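Local coordinates for protein peptidyl-prolyl cis-trans isomerase (PDB 5EX2) that probably catalyses the cis-trans isomerisation of peptide bonds preceding proline, as a periplasmic folding helper of the cyclophilin family, at residues A[22-27]-A[218-222]; A[127-133]-A[145-150]; A[229-235]-A[259-264]. All blocks are in the same frame, centred on the assembly; numbering follows the deposited sequence.

Contact 1: residues A[22-27]-A[218-222]; sequences PDNLVI and MVSDL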
loop_
_atom_site.group_PDB
_atom_site.type_symbol
_atom_site.label_atom_id
_atom_site.label_comp_id
_atom_site.label_asym_id
_atom_site.label_seq_id
_atom_site.Cartn_x
_atom_site.Cartn_y
_atom_site.Cartn_z
ATOM N N PRO A 22 1.915 6.055 -13.503
ATOM C CA PRO A 22 2.472 7.179 -12.736
ATOM C C PRO A 22 1.455 7.910 -11.852
ATOM O O PRO A 22 1.870 8.456 -10.838
ATOM C CB PRO A 22 3.003 8.132 -13.826
ATOM C CG PRO A 22 3.152 7.335 -15.027
ATOM C CD PRO A 22 2.234 6.147 -14.940
ATOM N N ASP A 23 0.174 7.911 -12.206
ATOM C CA ASP A 23 -0.822 8.560 -11.367
ATOM C C ASP A 23 -1.176 7.691 -10.150
ATOM O O ASP A 23 -1.932 8.133 -9.290
ATOM C CB ASP A 23 -2.084 8.891 -12.171
ATOM C CG ASP A 23 -2.823 10.096 -11.617
ATOM O OD1 ASP A 23 -2.159 11.082 -11.220
ATOM O OD2 ASP A 23 -4.069 10.080 -11.565
ATOM N N ASN A 24 -0.660 6.469 -10.085
ATOM C CA ASN A 24 -0.826 5.635 -8.894
ATOM C C ASN A 24 0.461 5.535 -8.084
ATOM O O ASN A 24 0.577 4.681 -7.221
ATOM C CB ASN A 24 -1.276 4.219 -9.271
ATOM C CG ASN A 24 -2.660 4.174 -9.854
ATOM O OD1 ASN A 24 -3.425 5.115 -9.736
ATOM N ND2 ASN A 24 -2.987 3.062 -10.499
ATOM N N LEU A 25 1.433 6.395 -8.368
ATOM C CA LEU A 25 2.746 6.283 -7.747
ATOM C C LEU A 25 3.117 7.582 -7.059
ATOM O O LEU A 25 3.190 8.627 -7.692
ATOM C CB LEU A 25 3.801 5.918 -8.792
ATOM C CG LEU A 25 5.221 5.619 -8.314
ATOM C CD1 LEU A 25 5.262 4.475 -7.310
ATOM C CD2 LEU A 25 6.096 5.286 -9.528
ATOM N N VAL A 26 3.383 7.484 -5.763
ATOM C CA VAL A 26 3.689 8.636 -4.936
ATOM C C VAL A 26 5.084 8.486 -4.367
ATOM O O VAL A 26 5.468 7.413 -3.906
ATOM C CB VAL A 26 2.695 8.761 -3.766
ATOM C CG1 VAL A 26 2.805 10.130 -3.102
ATOM C CG2 VAL A 26 1.267 8.467 -4.226
ATOM N N ILE A 27 5.842 9.576 -4.388
ATOM C CA ILE A 27 7.156 9.608 -3.776
ATOM C C ILE A 27 7.065 10.336 -2.436
ATOM O O ILE A 27 6.746 11.505 -2.408
ATOM C CB ILE A 27 8.184 10.315 -4.657
ATOM C CG1 ILE A 27 8.097 9.818 -6.108
ATOM C CG2 ILE A 27 9.574 10.095 -4.092
ATOM C CD1 ILE A 27 9.047 10.520 -7.032
ATOM N N MET A 218 3.350 13.260 -6.644
ATOM C CA MET A 218 2.754 12.319 -7.582
ATOM C C MET A 218 3.627 12.213 -8.823
ATOM O O MET A 218 3.974 13.217 -9.446
ATOM C CB MET A 218 1.367 12.782 -8.012
ATOM C CG MET A 218 0.351 12.887 -6.906
ATOM S SD MET A 218 0.065 11.329 -6.043
ATOM C CE MET A 218 -0.218 10.221 -7.437
ATOM N N VAL A 219 3.978 10.994 -9.198
ATOM C CA VAL A 219 4.903 10.831 -10.304
ATOM C C VAL A 219 4.294 11.360 -11.610
ATOM O O VAL A 219 5.024 11.844 -12.472
ATOM C CB VAL A 219 5.338 9.349 -10.425
ATOM C CG1 VAL A 219 6.124 9.084 -11.669
ATOM C CG2 VAL A 219 6.195 8.993 -9.227
ATOM N N SER A 220 2.972 11.278 -11.765
ATOM C CA SER A 220 2.301 11.809 -12.947
ATOM C C SER A 220 2.491 13.320 -13.101
ATOM O O SER A 220 2.344 13.856 -14.198
ATOM C CB SER A 220 0.818 11.484 -12.866
ATOM O OG SER A 220 0.335 11.890 -11.612
ATOM N N ASP A 221 2.810 13.999 -12.004
ATOM C CA ASP A 221 2.969 15.447 -12.032
ATOM C C ASP A 221 4.372 15.867 -12.419
ATOM O O ASP A 221 4.631 17.053 -12.645
ATOM C CB ASP A 221 2.611 16.042 -10.679
ATOM C CG ASP A 221 1.149 15.868 -10.340
ATOM O OD1 ASP A 221 0.326 15.694 -11.264
ATOM O OD2 ASP A 221 0.814 15.904 -9.144
ATOM N N LEU A 222 5.275 14.900 -12.508
ATOM C CA LEU A 222 6.627 15.173 -12.971
ATOM C C LEU A 222 6.671 15.186 -14.480
ATOM O O LEU A 222 5.840 14.545 -15.138
ATOM C CB LEU A 222 7.584 14.114 -12.439
ATOM C CG LEU A 222 7.705 13.996 -10.921
ATOM C CD1 LEU A 222 8.556 12.789 -10.572
ATOM C CD2 LEU A 222 8.294 15.266 -10.335
#
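V219 is the side chain round which P22, L25 and I27 gather. Its CG2 methyl meets L25 CG at 3.6 Å, the two side chains crossing obliquely, while I27 comes in at about a right angle and lays CG1 on the same methyl at 3.7 Å. CG1 of V219, anti to its own backbone N (chi1 171°), turns instead to the ring carbon P22 CB. The backbone fixes the valine: V219 N gives a nearly straight hydrogen bond (171°) to L25 O, 2.9 Å long, and S220 N adds a weak one to P22 O. M218 and V26 form an antiparallel non-hydrogen-bonded pair. The M218 chain, bent at chi2 and chi3, curls back so that SD rests 3.6 Å from V26 CG2 and CE reaches D23 O. Beside it, S220 OG donates to the anti lone pair of D23 OD1 at 2.7 Å, an oxygen that also takes a salt bridge from R56. The contact lies where strand 25-30 meets the end of strand 212-218 and its following 3-10 turn, in the closed eight-stranded cyclophilin barrel; helix 45-57 covers M218 through R52, V55 and R56, and strand 33-39 packs L39 against V26 and M218.

Contact 2: residues A[127-133]-A[145-150]; sequences FPIETRQ and VESWMP. With MG (magnesium ion), chain C.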
loop_
_atom_site.group_PDB
_atom_site.type_symbol
_atom_site.label_atom_id
_atom_site.label_comp_id
_atom_site.label_asym_id
_atom_site.label_seq_id
_atom_site.Cartn_x
_atom_site.Cartn_y
_atom_site.Cartn_z
ATOM N N PHE A 127 -0.798 -6.418 -4.416
ATOM C CA PHE A 127 -1.384 -6.063 -3.133
ATOM C C PHE A 127 -1.841 -7.322 -2.425
ATOM O O PHE A 127 -2.409 -8.221 -3.059
ATOM C CB PHE A 127 -2.570 -5.117 -3.299
ATOM C CG PHE A 127 -2.217 -3.806 -3.976
ATOM C CD1 PHE A 127 -1.576 -2.798 -3.275
ATOM C CD2 PHE A 127 -2.514 -3.573 -5.314
ATOM C CE1 PHE A 127 -1.245 -1.592 -3.877
ATOM C CE2 PHE A 127 -2.170 -2.354 -5.912
ATOM C CZ PHE A 127 -1.551 -1.380 -5.190
ATOM N N PRO A 128 -1.625 -7.398 -1.106
ATOM C CA PRO A 128 -2.168 -8.521 -0.357
ATOM C C PRO A 128 -3.663 -8.312 -0.197
ATOM O O PRO A 128 -4.122 -7.190 0.038
ATOM C CB PRO A 128 -1.423 -8.443 0.968
ATOM C CG PRO A 128 -1.174 -6.965 1.149
ATOM C CD PRO A 128 -0.947 -6.426 -0.231
ATOM N N ILE A 129 -4.428 -9.394 -0.301
ATOM C CA ILE A 129 -5.874 -9.333 -0.237
ATOM C C ILE A 129 -6.358 -10.469 0.645
ATOM O O ILE A 129 -5.815 -11.566 0.578
ATOM C CB ILE A 129 -6.526 -9.457 -1.630
ATOM C CG1 ILE A 129 -5.985 -8.401 -2.598
ATOM C CG2 ILE A 129 -8.051 -9.389 -1.524
ATOM C CD1 ILE A 129 -6.427 -6.995 -2.289
ATOM N N GLU A 130 -7.328 -10.183 1.508
ATOM C CA GLU A 130 -8.053 -11.212 2.245
ATOM C C GLU A 130 -9.510 -11.116 1.836
ATOM O O GLU A 130 -10.026 -10.045 1.538
ATOM C CB GLU A 130 -7.891 -11.048 3.764
ATOM C CG GLU A 130 -8.548 -12.150 4.548
ATOM C CD GLU A 130 -8.184 -12.145 6.009
ATOM O OE1 GLU A 130 -7.722 -11.105 6.528
ATOM O OE2 GLU A 130 -8.365 -13.195 6.636
ATOM N N THR A 131 -10.188 -12.254 1.800
ATOM C CA THR A 131 -11.510 -12.271 1.228
ATOM C C THR A 131 -12.398 -13.308 1.852
ATOM O O THR A 131 -11.928 -14.337 2.301
ATOM C CB THR A 131 -11.424 -12.531 -0.281
ATOM O OG1 THR A 131 -12.697 -12.354 -0.900
ATOM C CG2 THR A 131 -10.853 -13.912 -0.607
ATOM N N ARG A 132 -13.690 -12.997 1.872
ATOM C CA ARG A 132 -14.712 -14.011 2.058
ATOM C C ARG A 132 -14.713 -14.903 0.817
ATOM O O ARG A 132 -14.156 -14.556 -0.224
ATOM C CB ARG A 132 -16.072 -13.358 2.311
ATOM C CG ARG A 132 -16.065 -12.376 3.469
ATOM C CD ARG A 132 -15.748 -13.043 4.790
ATOM N NE ARG A 132 -16.848 -13.885 5.238
ATOM C CZ ARG A 132 -16.850 -14.571 6.377
ATOM N NH1 ARG A 132 -15.814 -14.502 7.210
ATOM N NH2 ARG A 132 -17.901 -15.303 6.698
ATOM N N GLN A 133 -15.301 -16.082 0.933
ATOM C CA GLN A 133 -15.177 -17.062 -0.129
ATOM C C GLN A 133 -15.887 -16.648 -1.408
ATOM O O GLN A 133 -17.011 -16.155 -1.386
ATOM C CB GLN A 133 -15.715 -18.409 0.361
ATOM C CG GLN A 133 -14.750 -19.084 1.295
ATOM C CD GLN A 133 -13.478 -19.540 0.621
ATOM O OE1 GLN A 133 -13.366 -19.532 -0.617
ATOM N NE2 GLN A 133 -12.517 -19.963 1.418
ATOM N N VAL A 145 -18.213 -10.295 -3.425
ATOM C CA VAL A 145 -17.901 -10.745 -2.078
ATOM C C VAL A 145 -17.087 -9.676 -1.398
ATOM O O VAL A 145 -16.470 -8.837 -2.062
ATOM C CB VAL A 145 -17.119 -12.071 -2.048
ATOM C CG1 VAL A 145 -17.919 -13.153 -2.683
ATOM C CG2 VAL A 145 -15.731 -11.932 -2.707
ATOM N N GLU A 146 -17.077 -9.718 -0.071
ATOM C CA GLU A 146 -16.311 -8.768 0.704
ATOM C C GLU A 146 -14.827 -9.130 0.704
ATOM O O GLU A 146 -14.447 -10.271 0.975
ATOM C CB GLU A 146 -16.854 -8.721 2.127
ATOM C CG GLU A 146 -16.222 -7.657 2.985
ATOM C CD GLU A 146 -16.921 -7.493 4.295
ATOM O OE1 GLU A 146 -18.032 -6.930 4.299
ATOM O OE2 GLU A 146 -16.339 -7.899 5.316
ATOM N N SER A 147 -13.992 -8.143 0.395
ATOM C CA SER A 147 -12.545 -8.321 0.438
ATOM C C SER A 147 -11.893 -7.096 1.057
ATOM O O SER A 147 -12.520 -6.059 1.169
ATOM C CB SER A 147 -11.989 -8.562 -0.954
ATOM O OG SER A 147 -12.635 -9.678 -1.573
ATOM N N TRP A 148 -10.645 -7.231 1.470
ATOM C CA TRP A 148 -9.925 -6.095 2.036
ATOM C C TRP A 148 -8.431 -6.290 1.841
ATOM O O TRP A 148 -7.983 -7.388 1.539
ATOM C CB TRP A 148 -10.284 -5.915 3.521
ATOM C CG TRP A 148 -10.122 -7.142 4.385
ATOM C CD1 TRP A 148 -9.062 -7.427 5.208
ATOM C CD2 TRP A 148 -11.059 -8.228 4.543
ATOM N NE1 TRP A 148 -9.287 -8.614 5.857
ATOM C CE2 TRP A 148 -10.489 -9.133 5.454
ATOM C CE3 TRP A 148 -12.311 -8.524 3.991
ATOM C CZ2 TRP A 148 -11.129 -10.312 5.832
ATOM C CZ3 TRP A 148 -12.942 -9.706 4.362
ATOM C CH2 TRP A 148 -12.349 -10.578 5.273
ATOM N N MET A 149 -7.662 -5.212 1.980
ATOM C CA MET A 149 -6.226 -5.315 1.926
ATOM C C MET A 149 -5.713 -5.356 3.349
ATOM O O MET A 149 -5.721 -4.326 4.039
ATOM C CB MET A 149 -5.614 -4.143 1.165
ATOM C CG MET A 149 -4.102 -4.155 1.190
ATOM S SD MET A 149 -3.367 -3.192 -0.147
ATOM C CE MET A 149 -3.883 -1.537 0.264
ATOM N N PRO A 150 -5.272 -6.533 3.797
ATOM C CA PRO A 150 -4.852 -6.642 5.196
ATOM C C PRO A 150 -3.601 -5.850 5.484
ATOM O O PRO A 150 -2.830 -5.561 4.575
ATOM C CB PRO A 150 -4.595 -8.137 5.360
ATOM C CG PRO A 150 -4.248 -8.605 4.009
ATOM C CD PRO A 150 -5.138 -7.818 3.092
HETATM MG MG MG C . -13.326 -21.083 -2.416
HETATM O O HOH W 1 -13.934 -22.625 -0.776
HETATM O O HOH W 2 -12.517 -22.855 -3.629
HETATM O O HOH W 3 -12.617 -19.396 -4.058
#
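Strands 127-132 and 145-148 form an antiparallel ladder that runs out, at Q133, into a magnesium site. E130 and W148 are a hydrogen-bonded pair, E130 N to W148 O and W148 N to E130 O, and R132 N continues the ladder to E146 O. The E130 side chain, extended with CG anti to the backbone N (chi1 -176°), lies across the indole: CB sits over the five-membered ring in a CH-pi contact, 3.9 Å from its centroid, and CG touches CZ2 at 3.4 Å. Its OE1 takes a weak, bent bond (130°) from W148 NE1 at 3.0 Å and a salt bridge from R179, which probably sustains the carboxylate's charge. This ladder belongs to a five-stranded antiparallel sheet separate from the cyclophilin barrel, with 98-100 and 119-124 flanking the pair. On the face carrying T131 and S147, S147 OG donates to T131 OG1 at 2.8 Å, and T131 OG1 passes its own hydrogen to R132 O; R100 binds both hydroxyls. At the other end M149 SD stands obliquely beside the F127 ring, 3.6 Å from CD1, a Met-aromatic contact. P128 O, close to M149 CG and P150 CD, is buried without a polar partner. Q133 OE1 binds magnesium at 2.4 Å with three waters, Q115 and E135, while Q133 NE2 is held by K117 O.

Contact 3: residues A[229-235]-A[259-264]; sequences EAWVMRN and TPSVVF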
loop_
_atom_site.group_PDB
_atom_site.type_symbol
_atom_site.label_atom_id
_atom_site.label_comp_id
_atom_site.label_asym_id
_atom_site.label_seq_id
_atom_site.Cartn_x
_atom_site.Cartn_y
_atom_site.Cartn_z
ATOM N N GLU A 229 10.387 5.011 -12.798
ATOM C CA GLU A 229 9.574 3.987 -13.438
ATOM C C GLU A 229 9.550 2.774 -12.523
ATOM O O GLU A 229 10.596 2.238 -12.161
ATOM C CB GLU A 229 10.123 3.643 -14.828
ATOM C CG GLU A 229 10.095 4.836 -15.802
ATOM C CD GLU A 229 10.788 4.597 -17.146
ATOM O OE1 GLU A 229 10.999 3.436 -17.552
ATOM O OE2 GLU A 229 11.103 5.605 -17.808
ATOM N N ALA A 230 8.344 2.352 -12.148
ATOM C CA ALA A 230 8.176 1.239 -11.220
ATOM C C ALA A 230 7.474 0.062 -11.874
ATOM O O ALA A 230 6.604 0.232 -12.731
ATOM C CB ALA A 230 7.403 1.696 -9.986
ATOM N N TRP A 231 7.884 -1.123 -11.464
ATOM C CA TRP A 231 7.254 -2.352 -11.918
ATOM C C TRP A 231 7.016 -3.226 -10.714
ATOM O O TRP A 231 7.788 -3.205 -9.754
ATOM C CB TRP A 231 8.118 -3.101 -12.945
ATOM C CG TRP A 231 8.064 -2.594 -14.366
ATOM C CD1 TRP A 231 7.263 -3.057 -15.391
ATOM C CD2 TRP A 231 8.885 -1.578 -14.936
ATOM N NE1 TRP A 231 7.535 -2.369 -16.549
ATOM C CE2 TRP A 231 8.522 -1.451 -16.295
ATOM C CE3 TRP A 231 9.878 -0.749 -14.423
ATOM C CZ2 TRP A 231 9.126 -0.533 -17.144
ATOM C CZ3 TRP A 231 10.477 0.160 -15.263
ATOM C CH2 TRP A 231 10.098 0.268 -16.612
ATOM N N VAL A 232 5.943 -3.999 -10.784
ATOM C CA VAL A 232 5.561 -4.943 -9.740
ATOM C C VAL A 232 5.401 -6.285 -10.406
ATOM O O VAL A 232 4.777 -6.388 -11.460
ATOM C CB VAL A 232 4.260 -4.518 -9.034
ATOM C CG1 VAL A 232 3.820 -5.554 -8.012
ATOM C CG2 VAL A 232 4.432 -3.171 -8.398
ATOM N N MET A 233 5.990 -7.307 -9.819
ATOM C CA MET A 233 5.876 -8.651 -10.372
ATOM C C MET A 233 4.403 -9.058 -10.458
ATOM O O MET A 233 3.594 -8.746 -9.598
ATOM C CB MET A 233 6.675 -9.643 -9.524
ATOM C CG MET A 233 6.656 -11.097 -10.055
ATOM S SD MET A 233 7.769 -12.165 -9.168
ATOM C CE MET A 233 9.363 -11.629 -9.783
ATOM N N ARG A 234 4.056 -9.721 -11.553
ATOM C CA ARG A 234 2.706 -10.209 -11.780
ATOM C C ARG A 234 2.478 -11.487 -10.981
ATOM O O ARG A 234 3.206 -12.464 -11.138
ATOM C CB ARG A 234 2.466 -10.459 -13.273
ATOM C CG ARG A 234 2.327 -9.176 -14.071
ATOM C CD ARG A 234 1.879 -9.391 -15.511
ATOM N NE ARG A 234 1.797 -8.122 -16.241
ATOM C CZ ARG A 234 0.802 -7.238 -16.137
ATOM N NH1 ARG A 234 -0.223 -7.452 -15.321
ATOM N NH2 ARG A 234 0.834 -6.122 -16.853
ATOM N N ASN A 235 1.493 -11.457 -10.091
ATOM C CA ASN A 235 1.271 -12.574 -9.202
ATOM C C ASN A 235 0.818 -13.796 -9.966
ATOM O O ASN A 235 1.066 -14.898 -9.517
ATOM C CB ASN A 235 0.249 -12.200 -8.133
ATOM C CG ASN A 235 0.684 -10.984 -7.305
ATOM O OD1 ASN A 235 0.044 -9.940 -7.356
ATOM N ND2 ASN A 235 1.736 -11.135 -6.517
ATOM N N THR A 259 5.351 -8.721 -2.672
ATOM C CA THR A 259 5.506 -9.052 -4.073
ATOM C C THR A 259 6.717 -8.315 -4.599
ATOM O O THR A 259 6.818 -7.120 -4.420
ATOM C CB THR A 259 4.274 -8.650 -4.879
ATOM O OG1 THR A 259 3.152 -9.430 -4.455
ATOM C CG2 THR A 259 4.512 -8.869 -6.371
ATOM N N PRO A 260 7.650 -9.026 -5.254
ATOM C CA PRO A 260 8.825 -8.312 -5.749
ATOM C C PRO A 260 8.448 -7.106 -6.581
ATOM O O PRO A 260 7.640 -7.183 -7.506
ATOM C CB PRO A 260 9.536 -9.375 -6.583
ATOM C CG PRO A 260 9.242 -10.645 -5.851
ATOM C CD PRO A 260 7.796 -10.479 -5.439
ATOM N N SER A 261 9.078 -5.986 -6.259
ATOM C CA SER A 261 8.807 -4.709 -6.903
ATOM C C SER A 261 10.115 -3.958 -7.076
ATOM O O SER A 261 11.042 -4.127 -6.289
ATOM C CB SER A 261 7.821 -3.881 -6.070
ATOM O OG SER A 261 6.648 -4.632 -5.780
ATOM N N VAL A 262 10.190 -3.142 -8.104
ATOM C CA VAL A 262 11.405 -2.387 -8.389
ATOM C C VAL A 262 11.054 -1.002 -8.886
ATOM O O VAL A 262 10.084 -0.818 -9.618
ATOM C CB VAL A 262 12.280 -3.097 -9.446
ATOM C CG1 VAL A 262 12.825 -4.398 -8.898
ATOM C CG2 VAL A 262 11.478 -3.358 -10.714
ATOM N N VAL A 263 11.848 -0.028 -8.469
ATOM C CA VAL A 263 11.691 1.349 -8.892
ATOM C C VAL A 263 13.018 1.803 -9.491
ATOM O O VAL A 263 14.070 1.642 -8.875
ATOM C CB VAL A 263 11.292 2.272 -7.731
ATOM C CG1 VAL A 263 11.118 3.704 -8.235
ATOM C CG2 VAL A 263 10.015 1.776 -7.045
ATOM N N PHE A 264 12.965 2.320 -10.713
ATOM C CA PHE A 264 14.152 2.785 -11.416
ATOM C C PHE A 264 14.056 4.277 -11.593
ATOM O O PHE A 264 13.103 4.777 -12.176
ATOM C CB PHE A 264 14.275 2.112 -12.780
ATOM C CG PHE A 264 14.356 0.619 -12.716
ATOM C CD1 PHE A 264 15.507 -0.002 -12.271
ATOM C CD2 PHE A 264 13.283 -0.168 -13.117
ATOM C CE1 PHE A 264 15.594 -1.385 -12.231
ATOM C CE2 PHE A 264 13.356 -1.551 -13.080
ATOM C CZ PHE A 264 14.508 -2.162 -12.635
#
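E229 and F264 begin an antiparallel ladder between strand 229-233, the middle of a three-stranded sheet, and its edge strand 261-264. In the backbone, E229 and F264 exchange two hydrogen bonds, W231 and V262 two more, and M233 N adds one to P260 O at 2.8 Å. The aromatic contact lies on the face bearing E229, W231, V262 and F264. There the indole and the phenyl ring meet rim to rim, W231 CZ3 lying 3.5 Å from F264 CD2 at the phenyl edge, with the ring planes 61° apart. Among apolar contacts, A230 CB touches V263 CG2, and M233 CE reaches P260 CB at 3.9 Å because CG is anti to the backbone N (chi1 -178°) and the chain turns at chi3. T259 CG2 meets V232 CG1 at 3.8 Å, the side chains crossing at about a right angle. N235, whose OD1 accepts from G126 N, directs ND2 to T259 OG1 at 3.0 Å, the hydroxyl lying only 3° out of its amide plane. Replacing T259 with an alanine would probably leave N235 ND2 without its acceptor and V232 CG1 without this methyl neighbour. S261 OG gives a hydrogen bond to T259 O from above the carbonyl plane.

How the contacts relate
Each contact belongs to a different sheet: contact 1 lies in the barrel, contact 2 in the five-stranded sheet and contact 3 in the three-stranded one. Along the chain, contact 1 spans the stretch that holds contact 2, and contact 3 opens after both. Contacts 1 and 2 lie on opposite sides of the chain's centre, their own centres 26 Å apart. Contacts 1 and 3, centres 15 Å apart, touch where L25 CD2 packs on A230 CB at 3.8 Å. The two smaller sheets thus add to the cyclophilin barrel, one built from both chain ends, the other inserted between barrel strands 73-76 and 155-158. Of the three, only contact 2 holds a residue of the annotated magnesium site, Q133.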